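Local atomic coordinates of LP04448p (Drosophila melanogaster, PDB entry 4QMH), a protein that drives microtubule polymerization as a member of the XMAP215 family, through an array of TOG domains of which this is the fourth, probably by binding tubulin. Residues 202-215 / 229-241. Sequence-based numbering, arbitrary orientation.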
ATOM      1  N   VAL A 202     -13.676  -3.954 -10.973  1.00  8.11           N
ATOM      2  CA  VAL A 202     -14.903  -4.662 -10.606  1.00  7.64           C
ATOM      3  C   VAL A 202     -14.702  -6.177 -10.614  1.00  9.51           C
ATOM      4  O   VAL A 202     -15.075  -6.865  -9.655  1.00 10.53           O
ATOM      5  CB  VAL A 202     -16.077  -4.287 -11.529  1.00  9.17           C
ATOM      6  CG1 VAL A 202     -17.287  -5.188 -11.252  1.00 11.20           C
ATOM      7  CG2 VAL A 202     -16.467  -2.823 -11.317  1.00 11.31           C
ATOM      8  N   LEU A 203     -14.084  -6.694 -11.677  1.00 10.64           N
ATOM      9  CA  LEU A 203     -13.891  -8.137 -11.795  1.00 10.08           C
ATOM     10  C   LEU A 203     -13.026  -8.674 -10.663  1.00 11.53           C
ATOM     11  O   LEU A 203     -13.349  -9.694 -10.050  1.00 10.19           O
ATOM     12  CB  LEU A 203     -13.283  -8.505 -13.153  1.00 12.05           C
ATOM     13  CG  LEU A 203     -12.992  -9.995 -13.337  1.00 12.74           C
ATOM     14  CD1 LEU A 203     -14.282 -10.806 -13.242  1.00 11.67           C
ATOM     15  CD2 LEU A 203     -12.289 -10.233 -14.674  1.00 17.53           C
ATOM     16  N   GLY A 204     -11.922  -7.992 -10.385  1.00 11.19           N
ATOM     17  CA  GLY A 204     -11.053  -8.388  -9.293  1.00 12.18           C
ATOM     18  C   GLY A 204     -11.754  -8.466  -7.949  1.00 11.05           C
ATOM     19  O   GLY A 204     -11.543  -9.410  -7.201  1.00 12.30           O
ATOM     20  N   ILE A 205     -12.551  -7.451  -7.618  1.00  9.82           N
ATOM     21  CA  ILE A 205     -13.345  -7.464  -6.392  1.00 11.77           C
ATOM     22  C   ILE A 205     -14.308  -8.644  -6.400  1.00 11.87           C
ATOM     23  O   ILE A 205     -14.418  -9.385  -5.421  1.00 10.84           O
ATOM     24  CB  ILE A 205     -14.152  -6.145  -6.226  1.00 10.69           C
ATOM     25  CG1 ILE A 205     -13.206  -4.931  -6.184  1.00 20.67           C
ATOM     26  CG2 ILE A 205     -15.066  -6.211  -4.999  1.00 12.79           C
ATOM     27  CD1 ILE A 205     -12.506  -4.725  -4.866  1.00 20.20           C
ATOM     28  N   MET A 206     -15.000  -8.840  -7.517  1.00  7.74           N
ATOM     29  CA  MET A 206     -15.979  -9.922  -7.595  1.00  8.91           C
ATOM     30  C   MET A 206     -15.356 -11.312  -7.492  1.00 13.24           C
ATOM     31  O   MET A 206     -15.998 -12.240  -7.011  1.00 11.88           O
ATOM     32  CB  MET A 206     -16.781  -9.814  -8.886  1.00 11.17           C
ATOM     33  CG  MET A 206     -18.042 -10.665  -8.877  1.00  9.93           C
ATOM     34  SD  MET A 206     -18.985 -10.472 -10.386  1.00 12.18           S
ATOM     35  CE  MET A 206     -19.656  -8.832 -10.134  1.00  9.24           C
ATOM     36  N   ILE A 207     -14.121 -11.464  -7.962  1.00 10.98           N
ATOM     37  CA  ILE A 207     -13.437 -12.749  -7.851  1.00 12.75           C
ATOM     38  C   ILE A 207     -13.348 -13.176  -6.384  1.00 14.63           C
ATOM     39  O   ILE A 207     -13.414 -14.369  -6.068  1.00 17.33           O
ATOM     40  CB  ILE A 207     -12.041 -12.703  -8.504  1.00 12.33           C
ATOM     41  CG1 ILE A 207     -12.179 -12.832 -10.019  1.00 12.23           C
ATOM     42  CG2 ILE A 207     -11.125 -13.786  -7.932  1.00 13.64           C
ATOM     43  CD1 ILE A 207     -10.907 -12.517 -10.772  1.00 16.70           C
ATOM     44  N   HIS A 208     -13.247 -12.200  -5.487  1.00 12.06           N
ATOM     45  CA  HIS A 208     -13.158 -12.486  -4.057  1.00 11.79           C
ATOM     46  C   HIS A 208     -14.488 -12.472  -3.303  1.00 17.34           C
ATOM     47  O   HIS A 208     -14.660 -13.218  -2.344  1.00 18.60           O
ATOM     48  CB  HIS A 208     -12.139 -11.548  -3.396  1.00 12.87           C
ATOM     49  CG  HIS A 208     -10.741 -11.788  -3.864  1.00 12.85           C
ATOM     50  ND1 HIS A 208      -9.890 -12.668  -3.232  1.00 15.07           N
ATOM     51  CD2 HIS A 208     -10.065 -11.315  -4.938  1.00 13.47           C
ATOM     52  CE1 HIS A 208      -8.742 -12.711  -3.883  1.00 16.30           C
ATOM     53  NE2 HIS A 208      -8.818 -11.891  -4.918  1.00 14.22           N
ATOM     54  N   LEU A 209     -15.430 -11.636  -3.728  1.00 13.00           N
ATOM     55  CA  LEU A 209     -16.704 -11.537  -3.018  1.00 11.62           C
ATOM     56  C   LEU A 209     -17.824 -12.322  -3.686  1.00 14.02           C
ATOM     57  O   LEU A 209     -18.746 -12.796  -3.011  1.00 15.82           O
ATOM     58  CB  LEU A 209     -17.135 -10.077  -2.873  1.00 12.28           C
ATOM     59  CG  LEU A 209     -16.219  -9.215  -2.010  1.00  9.81           C
ATOM     60  CD1 LEU A 209     -16.864  -7.836  -1.769  1.00 12.40           C
ATOM     61  CD2 LEU A 209     -15.898  -9.916  -0.693  1.00 14.05           C
ATOM     62  N   GLY A 210     -17.758 -12.449  -5.007  1.00 11.73           N
ATOM     63  CA  GLY A 210     -18.843 -13.049  -5.768  1.00 15.27           C
ATOM     64  C   GLY A 210     -19.974 -12.088  -6.114  1.00 14.61           C
ATOM     65  O   GLY A 210     -20.175 -11.076  -5.443  1.00 14.53           O
ATOM     66  N   PHE A 211     -20.725 -12.413  -7.166  1.00 14.65           N
ATOM     67  CA  PHE A 211     -21.817 -11.566  -7.635  1.00 12.92           C
ATOM     68  C   PHE A 211     -22.905 -11.321  -6.588  1.00 12.02           C
ATOM     69  O   PHE A 211     -23.313 -10.183  -6.365  1.00 15.54           O
ATOM     70  CB  PHE A 211     -22.456 -12.165  -8.891  1.00 14.64           C
ATOM     71  CG  PHE A 211     -23.607 -11.359  -9.422  1.00 14.29           C
ATOM     72  CD1 PHE A 211     -23.384 -10.298 -10.287  1.00 15.21           C
ATOM     73  CD2 PHE A 211     -24.908 -11.651  -9.051  1.00 14.60           C
ATOM     74  CE1 PHE A 211     -24.434  -9.545 -10.776  1.00 22.29           C
ATOM     75  CE2 PHE A 211     -25.971 -10.899  -9.536  1.00 15.90           C
ATOM     76  CZ  PHE A 211     -25.733  -9.844 -10.399  1.00 24.00           C
ATOM     77  N   ASP A 212     -23.388 -12.392  -5.957  1.00 14.50           N
ATOM     78  CA  ASP A 212     -24.482 -12.275  -5.003  1.00 14.80           C
ATOM     79  C   ASP A 212     -24.179 -11.298  -3.860  1.00 12.64           C
ATOM     80  O   ASP A 212     -25.011 -10.457  -3.515  1.00 15.81           O
ATOM     81  CB  ASP A 212     -24.854 -13.652  -4.442  1.00 16.33           C
ATOM     82  CG  ASP A 212     -25.531 -14.546  -5.475  1.00 26.09           C
ATOM     83  OD1 ASP A 212     -25.967 -14.035  -6.532  1.00 24.26           O
ATOM     84  OD2 ASP A 212     -25.644 -15.763  -5.216  1.00 26.29           O
ATOM     85  N   ALA A 213     -22.981 -11.400  -3.292  1.00 17.62           N
ATOM     86  CA  ALA A 213     -22.583 -10.525  -2.193  1.00 15.85           C
ATOM     87  C   ALA A 213     -22.507  -9.067  -2.650  1.00 14.10           C
ATOM     88  O   ALA A 213     -22.909  -8.154  -1.929  1.00 13.52           O
ATOM     89  CB  ALA A 213     -21.252 -10.978  -1.596  1.00 19.43           C
ATOM     90  N   MET A 214     -22.016  -8.846  -3.864  1.00 16.39           N
ATOM     91  CA  MET A 214     -21.888  -7.475  -4.352  1.00 12.52           C
ATOM     92  C   MET A 214     -23.251  -6.892  -4.662  1.00 14.64           C
ATOM     93  O   MET A 214     -23.510  -5.715  -4.406  1.00 14.16           O
ATOM     94  CB  MET A 214     -20.961  -7.404  -5.565  1.00 10.58           C
ATOM     95  CG  MET A 214     -19.542  -7.800  -5.216  1.00 14.28           C
ATOM     96  SD  MET A 214     -18.384  -7.603  -6.568  1.00 12.21           S
ATOM     97  CE  MET A 214     -18.252  -5.814  -6.672  1.00  9.77           C
ATOM     98  N   ASN A 215     -24.135  -7.725  -5.198  1.00 14.29           N
ATOM     99  CA  ASN A 215     -25.498  -7.295  -5.464  1.00 16.59           C
ATOM    100  C   ASN A 215     -26.269  -6.994  -4.168  1.00 16.31           C
ATOM    101  O   ASN A 215     -27.053  -6.048  -4.113  1.00 18.67           O
ATOM    102  CB  ASN A 215     -26.219  -8.339  -6.306  1.00 17.95           C
ATOM    103  CG  ASN A 215     -27.553  -7.857  -6.793  1.00 23.42           C
ATOM    104  OD1 ASN A 215     -27.629  -6.947  -7.613  1.00 22.08           O
ATOM    105  ND2 ASN A 215     -28.623  -8.458  -6.283  1.00 28.43           N
ATOM    106  N   ILE A 229     -24.249   0.812 -11.647  1.00 12.57           N
ATOM    107  CA  ILE A 229     -23.502  -0.113 -10.798  1.00 13.16           C
ATOM    108  C   ILE A 229     -23.904  -1.551 -11.123  1.00 15.06           C
ATOM    109  O   ILE A 229     -23.049  -2.427 -11.296  1.00 11.79           O
ATOM    110  CB  ILE A 229     -23.709   0.198  -9.299  1.00 10.20           C
ATOM    111  CG1 ILE A 229     -23.184   1.605  -8.983  1.00 14.74           C
ATOM    112  CG2 ILE A 229     -23.008  -0.841  -8.430  1.00 11.61           C
ATOM    113  CD1 ILE A 229     -23.723   2.179  -7.691  1.00 17.04           C
ATOM    114  N   LEU A 230     -25.205  -1.789 -11.241  1.00 14.04           N
ATOM    115  CA  LEU A 230     -25.683  -3.125 -11.575  1.00 10.68           C
ATOM    116  C   LEU A 230     -25.168  -3.540 -12.953  1.00 12.00           C
ATOM    117  O   LEU A 230     -24.756  -4.688 -13.152  1.00 11.61           O
ATOM    118  CB  LEU A 230     -27.206  -3.203 -11.515  1.00 10.44           C
ATOM    119  CG  LEU A 230     -27.776  -4.577 -11.874  1.00 10.16           C
ATOM    120  CD1 LEU A 230     -27.223  -5.655 -10.948  1.00 13.36           C
ATOM    121  CD2 LEU A 230     -29.287  -4.526 -11.832  1.00 16.05           C
ATOM    122  N   ALA A 231     -25.162  -2.604 -13.893  1.00 11.33           N
ATOM    123  CA  ALA A 231     -24.638  -2.895 -15.226  1.00 14.48           C
ATOM    124  C   ALA A 231     -23.193  -3.369 -15.152  1.00 11.47           C
ATOM    125  O   ALA A 231     -22.813  -4.319 -15.834  1.00 12.74           O
ATOM    126  CB  ALA A 231     -24.758  -1.670 -16.135  1.00 15.25           C
ATOM    127  N   ALA A 232     -22.390  -2.704 -14.321  1.00 12.12           N
ATOM    128  CA  ALA A 232     -20.991  -3.089 -14.119  1.00  9.69           C
ATOM    129  C   ALA A 232     -20.865  -4.486 -13.514  1.00  9.46           C
ATOM    130  O   ALA A 232     -20.021  -5.280 -13.926  1.00 11.33           O
ATOM    131  CB  ALA A 232     -20.283  -2.066 -13.242  1.00 11.11           C
ATOM    132  N   LEU A 233     -21.706  -4.796 -12.535  1.00 11.69           N
ATOM    133  CA  LEU A 233     -21.673  -6.122 -11.930  1.00 10.45           C
ATOM    134  C   LEU A 233     -22.040  -7.162 -12.978  1.00 12.97           C
ATOM    135  O   LEU A 233     -21.418  -8.223 -13.054  1.00 12.55           O
ATOM    136  CB  LEU A 233     -22.614  -6.211 -10.722  1.00 10.24           C
ATOM    137  CG  LEU A 233     -22.390  -5.239  -9.560  1.00  8.71           C
ATOM    138  CD1 LEU A 233     -23.413  -5.517  -8.458  1.00 12.42           C
ATOM    139  CD2 LEU A 233     -20.988  -5.364  -9.025  1.00 10.98           C
ATOM    140  N   GLU A 234     -23.039  -6.854 -13.803  1.00  9.16           N
ATOM    141  CA  GLU A 234     -23.491  -7.826 -14.800  1.00 12.36           C
ATOM    142  C   GLU A 234     -22.460  -8.007 -15.910  1.00 12.77           C
ATOM    143  O   GLU A 234     -22.324  -9.105 -16.467  1.00 16.28           O
ATOM    144  CB  GLU A 234     -24.854  -7.427 -15.367  1.00 15.96           C
ATOM    145  CG  GLU A 234     -25.978  -7.617 -14.369  1.00 12.05           C
ATOM    146  CD  GLU A 234     -27.308  -7.042 -14.825  1.00 27.84           C
ATOM    147  OE1 GLU A 234     -27.314  -6.089 -15.632  1.00 23.89           O
ATOM    148  OE2 GLU A 234     -28.354  -7.542 -14.359  1.00 34.36           O
ATOM    149  N   LYS A 235     -21.733  -6.937 -16.221  1.00 12.99           N
ATOM    150  CA  LYS A 235     -20.694  -6.992 -17.248  1.00 13.14           C
ATOM    151  C   LYS A 235     -19.513  -7.877 -16.814  1.00 17.39           C
ATOM    152  O   LYS A 235     -18.917  -8.570 -17.638  1.00 15.59           O
ATOM    153  CB  LYS A 235     -20.222  -5.585 -17.622  1.00 19.61           C
ATOM    154  CG  LYS A 235     -19.222  -5.544 -18.762  1.00 24.87           C
ATOM    155  CD  LYS A 235     -18.804  -4.117 -19.062  1.00 26.79           C
ATOM    156  CE  LYS A 235     -17.850  -4.046 -20.250  1.00 34.31           C
ATOM    157  NZ  LYS A 235     -17.468  -2.639 -20.572  1.00 36.11           N
ATOM    158  N   ALA A 236     -19.202  -7.867 -15.519  1.00 13.43           N
ATOM    159  CA  ALA A 236     -18.044  -8.596 -14.986  1.00 12.92           C
ATOM    160  C   ALA A 236     -18.331 -10.074 -14.755  1.00 18.91           C
ATOM    161  O   ALA A 236     -17.458 -10.930 -14.924  1.00 15.08           O
ATOM    162  CB  ALA A 236     -17.573  -7.956 -13.686  1.00 13.26           C
ATOM    163  N   ARG A 237     -19.561 -10.367 -14.355  1.00 17.65           N
ATOM    164  CA  ARG A 237     -19.943 -11.712 -13.954  1.00 21.81           C
ATOM    165  C   ARG A 237     -19.552 -12.835 -14.932  1.00 21.07           C
ATOM    166  O   ARG A 237     -19.020 -13.864 -14.514  1.00 17.75           O
ATOM    167  CB  ARG A 237     -21.443 -11.745 -13.696  1.00 26.10           C
ATOM    168  CG  ARG A 237     -21.911 -12.969 -12.995  1.00 26.27           C
ATOM    169  CD  ARG A 237     -23.414 -12.995 -13.044  1.00 28.88           C
ATOM    170  NE  ARG A 237     -23.971 -13.955 -12.109  1.00 40.42           N
ATOM    171  CZ  ARG A 237     -25.264 -14.036 -11.837  1.00 36.07           C
ATOM    172  NH1 ARG A 237     -26.108 -13.206 -12.433  1.00 37.49           N
ATOM    173  NH2 ARG A 237     -25.706 -14.939 -10.973  1.00 40.80           N
ATOM    174  N   PRO A 238     -19.832 -12.655 -16.231  1.00 20.65           N
ATOM    175  CA  PRO A 238     -19.519 -13.747 -17.161  1.00 16.98           C
ATOM    176  C   PRO A 238     -18.011 -13.982 -17.315  1.00 24.43           C
ATOM    177  O   PRO A 238     -17.603 -14.976 -17.916  1.00 26.05           O
ATOM    178  CB  PRO A 238     -20.141 -13.280 -18.481  1.00 22.26           C
ATOM    179  CG  PRO A 238     -20.290 -11.801 -18.346  1.00 24.81           C
ATOM    180  CD  PRO A 238     -20.527 -11.539 -16.895  1.00 19.43           C
ATOM    181  N   ASN A 239     -17.200 -13.087 -16.761  1.00 22.92           N
ATOM    182  CA  ASN A 239     -15.744 -13.219 -16.847  1.00 23.98           C
ATOM    183  C   ASN A 239     -15.105 -13.804 -15.597  1.00 22.20           C
ATOM    184  O   ASN A 239     -13.879 -13.925 -15.505  1.00 24.62           O
ATOM    185  CB  ASN A 239     -15.113 -11.878 -17.203  1.00 22.84           C
ATOM    186  CG  ASN A 239     -15.397 -11.484 -18.632  1.00 30.37           C
ATOM    187  OD1 ASN A 239     -15.101 -12.241 -19.558  1.00 34.74           O
ATOM    188  ND2 ASN A 239     -16.011 -10.322 -18.820  1.00 28.96           N
ATOM    189  N   LEU A 240     -15.936 -14.165 -14.629  1.00 16.53           N
ATOM    190  CA  LEU A 240     -15.443 -14.819 -13.429  1.00 16.00           C
ATOM    191  C   LEU A 240     -14.913 -16.210 -13.770  1.00 21.42           C
ATOM    192  O   LEU A 240     -15.393 -16.850 -14.704  1.00 24.91           O
ATOM    193  CB  LEU A 240     -16.559 -14.950 -12.395  1.00 17.22           C
ATOM    194  CG  LEU A 240     -17.046 -13.693 -11.678  1.00 14.72           C
ATOM    195  CD1 LEU A 240     -18.276 -14.030 -10.851  1.00 13.58           C
ATOM    196  CD2 LEU A 240     -15.951 -13.129 -10.798  1.00 16.05           C
ATOM    197  N   PRO A 241     -13.924 -16.685 -13.003  1.00 23.41           N
ATOM    198  CA  PRO A 241     -13.427 -18.054 -13.188  1.00 31.22           C
ATOM    199  C   PRO A 241     -14.549 -19.069 -13.009  1.00 38.31           C
ATOM    200  O   PRO A 241     -15.390 -18.862 -12.133  1.00 39.28           O
ATOM    201  CB  PRO A 241     -12.405 -18.206 -12.060  1.00 31.87           C
ATOM    202  CG  PRO A 241     -11.973 -16.823 -11.757  1.00 27.58           C
ATOM    203  CD  PRO A 241     -13.180 -15.962 -11.961  1.00 26.16           C
TER
HETATM  204  O   HOH W   1     -24.506 -16.108  -8.546  1.00 36.63           O
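Arg237 lays its guanidinium flat over one face of Phe211: the two planes are 3° apart, and CZ of Arg237 stands 4.0 Å from the centroid of the Phe211 ring, a cation-pi stack. The arginine gets there with its chain extended from CG to NE, and CD adds a CH-pi contact over the same face. A water bridges Arg237 NH2 and Asp212 OD1, which at 4.5 Å are too far apart for a salt bridge. Phe211 CG is anti to the backbone N (chi1 179°), which carries the ring across to helix 229-236, where CE1 meets Leu233 CB at 3.8 Å. With an alanine here, the guanidinium of Arg237 would probably lose the ring it lies on, and Leu233 one wall of its hole. Leu233 is a knob among Val202, Met206, Phe211 and Met214; its CD2 touches Met214 CE at 3.6 Å. Met206, bent at chi3, lays CE against Leu233 O and brings SD within 3.7 Å of Leu240 CD1. Ala236 CB is small enough to let Leu203 CA and Ala236 CA approach to 5.3 Å, beside Val202 CG1. Beyond it the Leu240 side chain runs past those of Leu203 and Ile207 in the opposite direction. In this all-helical TOG domain, segment 229-236 of the last helix thus crosses 202-209 at -73° and runs antiparallel to 211-215, while Ile229 packs on Tyr184 of helix 173-186, whose OH is hydrogen-bonded to Met214 O.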